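Local coordinates for protein HTH-type transcriptional regulator AldR (Mycobacterium tuberculosis, PDB 4PCQ) that regulates the gene for L-alanine dehydrogenase, binding directly upstream of it to activate expression when L-alanine is present and to repress it when L-alanine is absent, at residues F113-D125 / F135-L147. Numbering follows the deposited sequence.
Sequences FIQQIRRKRQVMD and FILHVAARDTEDL
M124 and D125 both sit opposite H138 in a classic beta bulge, a worked example of how an irregular step lets one carbonyl serve two successive N-H groups. H138 O accepts from M124 N at 2.7 Å and from D125 N at 3.0 Å, while H138 N returns a bond to D125 O. Beyond the bulge, A140 N closes on Q122 O. With CG anti to the backbone N (chi1 171°), the H138 ring lies alongside D125, and ND1 gives its N-H to D125 OD2 at 3.1 Å. That oxygen lies close to the ring plane and is met on its anti side, tilted out of the carboxylate plane. M124 CB lies over a face of the imidazole. On the other sheet face, V123 CG1 meets V139 CG1 at 4.0 Å. Helix 110-117 brings I117 CG1 tip to tip with L137 CD1 and lays I114 CD1 over the centre of the F135 ring. Farther out, Q95 OE1 bonds H138 NE2, and Y127 of the second subunit meets the imidazole edge-to-face as D125 carries the sheet into that subunit. Acceptors at both ring nitrogens fix its rotation at this dimer interface of the Lrp/AsnC effector domain and would probably favour a positive imidazole.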
# COMPACT_ATOMS: atom_id res chain seq x y z
N PHE B 113 3.16 20.00 -2.28
CA PHE B 113 4.27 19.28 -2.89
C PHE B 113 3.83 17.85 -3.20
O PHE B 113 3.90 17.38 -4.34
CB PHE B 113 5.46 19.27 -1.92
CG PHE B 113 6.74 18.72 -2.51
CD1 PHE B 113 7.61 19.56 -3.18
CD2 PHE B 113 7.08 17.38 -2.37
CE1 PHE B 113 8.79 19.08 -3.71
CE2 PHE B 113 8.26 16.89 -2.91
CZ PHE B 113 9.12 17.75 -3.58
N ILE B 114 3.31 17.19 -2.17
CA ILE B 114 2.81 15.84 -2.31
C ILE B 114 1.69 15.80 -3.34
O ILE B 114 1.64 14.90 -4.18
CB ILE B 114 2.30 15.30 -0.96
CG1 ILE B 114 3.45 15.30 0.05
CG2 ILE B 114 1.71 13.90 -1.12
CD1 ILE B 114 4.67 14.55 -0.42
N GLN B 115 0.81 16.80 -3.29
CA GLN B 115 -0.35 16.86 -4.16
C GLN B 115 0.07 16.78 -5.62
O GLN B 115 -0.69 16.30 -6.47
CB GLN B 115 -1.15 18.12 -3.89
N GLN B 116 1.30 17.22 -5.90
CA GLN B 116 1.86 17.09 -7.24
C GLN B 116 2.63 15.79 -7.38
O GLN B 116 2.47 15.06 -8.36
CB GLN B 116 2.77 18.28 -7.56
N ILE B 117 3.47 15.49 -6.38
CA ILE B 117 4.38 14.35 -6.45
C ILE B 117 3.65 13.02 -6.63
O ILE B 117 4.20 12.08 -7.19
CB ILE B 117 5.35 14.28 -5.24
CG1 ILE B 117 6.67 13.63 -5.63
CG2 ILE B 117 4.71 13.52 -4.09
CD1 ILE B 117 7.71 14.62 -6.02
N ARG B 118 2.41 12.96 -6.15
CA ARG B 118 1.59 11.77 -6.24
C ARG B 118 1.26 11.44 -7.69
O ARG B 118 1.12 10.27 -8.05
CB ARG B 118 0.29 11.95 -5.46
CG ARG B 118 0.43 11.85 -3.96
CD ARG B 118 -0.94 12.02 -3.33
NE ARG B 118 -1.74 10.82 -3.50
CZ ARG B 118 -3.04 10.76 -3.27
NH1 ARG B 118 -3.69 11.84 -2.88
NH2 ARG B 118 -3.70 9.62 -3.44
N ARG B 119 1.12 12.47 -8.51
CA ARG B 119 0.71 12.27 -9.89
C ARG B 119 1.85 11.72 -10.75
O ARG B 119 1.62 11.23 -11.86
CB ARG B 119 0.17 13.56 -10.48
N LYS B 120 3.07 11.78 -10.23
CA LYS B 120 4.25 11.34 -10.96
C LYS B 120 4.22 9.83 -11.13
O LYS B 120 3.81 9.11 -10.23
CB LYS B 120 5.51 11.81 -10.24
CG LYS B 120 5.53 13.31 -10.03
CD LYS B 120 5.41 14.04 -11.37
CE LYS B 120 5.88 15.49 -11.27
NZ LYS B 120 6.89 15.70 -10.19
N ARG B 121 4.64 9.35 -12.30
CA ARG B 121 4.44 7.95 -12.67
C ARG B 121 5.15 6.95 -11.77
O ARG B 121 4.62 5.87 -11.50
CB ARG B 121 4.86 7.74 -14.12
N GLN B 122 6.35 7.30 -11.31
CA GLN B 122 7.14 6.36 -10.53
C GLN B 122 6.65 6.14 -9.09
O GLN B 122 6.78 5.04 -8.55
CB GLN B 122 8.61 6.78 -10.51
CG GLN B 122 9.32 6.65 -11.85
CD GLN B 122 9.49 7.99 -12.53
OE1 GLN B 122 8.65 8.88 -12.41
NE2 GLN B 122 10.60 8.15 -13.25
N VAL B 123 6.08 7.17 -8.48
CA VAL B 123 5.68 7.09 -7.08
C VAL B 123 4.55 6.08 -6.86
O VAL B 123 3.56 6.05 -7.58
CB VAL B 123 5.27 8.46 -6.49
CG1 VAL B 123 6.40 9.46 -6.63
CG2 VAL B 123 4.03 9.00 -7.17
N MET B 124 4.77 5.19 -5.89
CA MET B 124 3.73 4.26 -5.47
C MET B 124 3.17 4.66 -4.12
O MET B 124 1.96 4.68 -3.93
CB MET B 124 4.25 2.82 -5.45
CG MET B 124 5.33 2.55 -6.46
SD MET B 124 4.64 1.62 -7.84
CE MET B 124 4.15 2.98 -8.91
N ASP B 125 4.05 4.98 -3.18
CA ASP B 125 3.56 5.37 -1.86
C ASP B 125 4.20 6.67 -1.36
O ASP B 125 5.34 6.98 -1.68
CB ASP B 125 3.81 4.25 -0.86
CG ASP B 125 2.89 3.06 -1.07
OD1 ASP B 125 1.66 3.27 -1.20
OD2 ASP B 125 3.40 1.93 -1.11
N PHE B 135 9.32 13.52 4.50
CA PHE B 135 8.58 12.38 3.97
C PHE B 135 9.43 11.35 3.21
O PHE B 135 10.53 11.67 2.76
CB PHE B 135 7.42 12.89 3.10
CG PHE B 135 7.83 13.89 2.07
CD1 PHE B 135 8.27 13.50 0.82
CD2 PHE B 135 7.79 15.25 2.37
CE1 PHE B 135 8.65 14.44 -0.12
CE2 PHE B 135 8.17 16.19 1.44
CZ PHE B 135 8.60 15.79 0.19
N ILE B 136 8.91 10.13 3.07
CA ILE B 136 9.59 9.11 2.27
C ILE B 136 8.68 8.64 1.14
O ILE B 136 7.47 8.50 1.30
CB ILE B 136 10.05 7.89 3.09
CG1 ILE B 136 8.88 7.18 3.76
CG2 ILE B 136 11.06 8.29 4.12
CD1 ILE B 136 9.30 5.99 4.59
N LEU B 137 9.30 8.41 -0.02
CA LEU B 137 8.60 8.08 -1.24
C LEU B 137 8.95 6.66 -1.65
O LEU B 137 10.11 6.36 -1.89
CB LEU B 137 9.07 9.04 -2.33
CG LEU B 137 8.68 10.52 -2.21
CD1 LEU B 137 8.71 11.20 -3.56
CD2 LEU B 137 7.34 10.70 -1.53
N HIS B 138 7.95 5.79 -1.74
CA HIS B 138 8.17 4.46 -2.28
C HIS B 138 7.94 4.54 -3.78
O HIS B 138 6.82 4.80 -4.23
CB HIS B 138 7.22 3.45 -1.65
CG HIS B 138 7.22 2.10 -2.31
ND1 HIS B 138 6.20 1.19 -2.15
CD2 HIS B 138 8.13 1.51 -3.13
CE1 HIS B 138 6.48 0.10 -2.84
NE2 HIS B 138 7.64 0.27 -3.45
N VAL B 139 9.01 4.31 -4.55
CA VAL B 139 8.97 4.47 -6.00
C VAL B 139 9.45 3.23 -6.76
O VAL B 139 10.20 2.41 -6.23
CB VAL B 139 9.83 5.67 -6.46
CG1 VAL B 139 9.35 6.96 -5.82
CG2 VAL B 139 11.30 5.42 -6.15
N ALA B 140 9.02 3.12 -8.01
CA ALA B 140 9.48 2.06 -8.90
C ALA B 140 10.02 2.65 -10.20
O ALA B 140 9.44 3.58 -10.76
CB ALA B 140 8.36 1.09 -9.19
N ALA B 141 11.13 2.09 -10.67
CA ALA B 141 11.78 2.52 -11.90
C ALA B 141 12.35 1.33 -12.68
O ALA B 141 12.61 0.25 -12.11
CB ALA B 141 12.88 3.52 -11.58
N ARG B 142 12.55 1.52 -13.98
CA ARG B 142 13.05 0.48 -14.86
C ARG B 142 14.54 0.20 -14.65
O ARG B 142 14.97 -0.95 -14.57
CB ARG B 142 12.78 0.83 -16.33
CG ARG B 142 13.05 2.28 -16.69
CD ARG B 142 13.22 2.46 -18.19
NE ARG B 142 13.65 3.81 -18.53
CZ ARG B 142 12.82 4.81 -18.83
NH1 ARG B 142 11.51 4.60 -18.84
NH2 ARG B 142 13.30 6.01 -19.12
N ASP B 143 15.33 1.27 -14.55
CA ASP B 143 16.76 1.14 -14.33
C ASP B 143 17.27 2.21 -13.38
O ASP B 143 16.49 3.03 -12.89
CB ASP B 143 17.52 1.18 -15.66
CG ASP B 143 17.10 2.35 -16.54
OD1 ASP B 143 16.81 3.44 -16.00
OD2 ASP B 143 17.07 2.18 -17.78
N THR B 144 18.57 2.23 -13.12
CA THR B 144 19.15 3.20 -12.19
C THR B 144 19.10 4.60 -12.77
O THR B 144 19.01 5.58 -12.03
CB THR B 144 20.60 2.86 -11.83
OG1 THR B 144 21.45 3.11 -12.95
CG2 THR B 144 20.71 1.41 -11.42
N GLU B 145 19.17 4.69 -14.09
CA GLU B 145 19.13 5.98 -14.76
C GLU B 145 17.74 6.59 -14.62
O GLU B 145 17.59 7.80 -14.47
CB GLU B 145 19.51 5.84 -16.22
N ASP B 146 16.72 5.74 -14.65
CA ASP B 146 15.34 6.19 -14.52
C ASP B 146 15.13 6.75 -13.12
O ASP B 146 14.54 7.82 -12.94
CB ASP B 146 14.38 5.03 -14.78
CG ASP B 146 12.95 5.48 -14.98
OD1 ASP B 146 12.74 6.64 -15.40
OD2 ASP B 146 12.03 4.68 -14.72
N LEU B 147 15.65 6.03 -12.13
CA LEU B 147 15.56 6.44 -10.73
C LEU B 147 16.26 7.78 -10.53
O LEU B 147 15.71 8.71 -9.94
CB LEU B 147 16.18 5.36 -9.84
CG LEU B 147 16.26 5.62 -8.33
CD1 LEU B 147 14.87 5.89 -7.78
CD2 LEU B 147 16.89 4.43 -7.63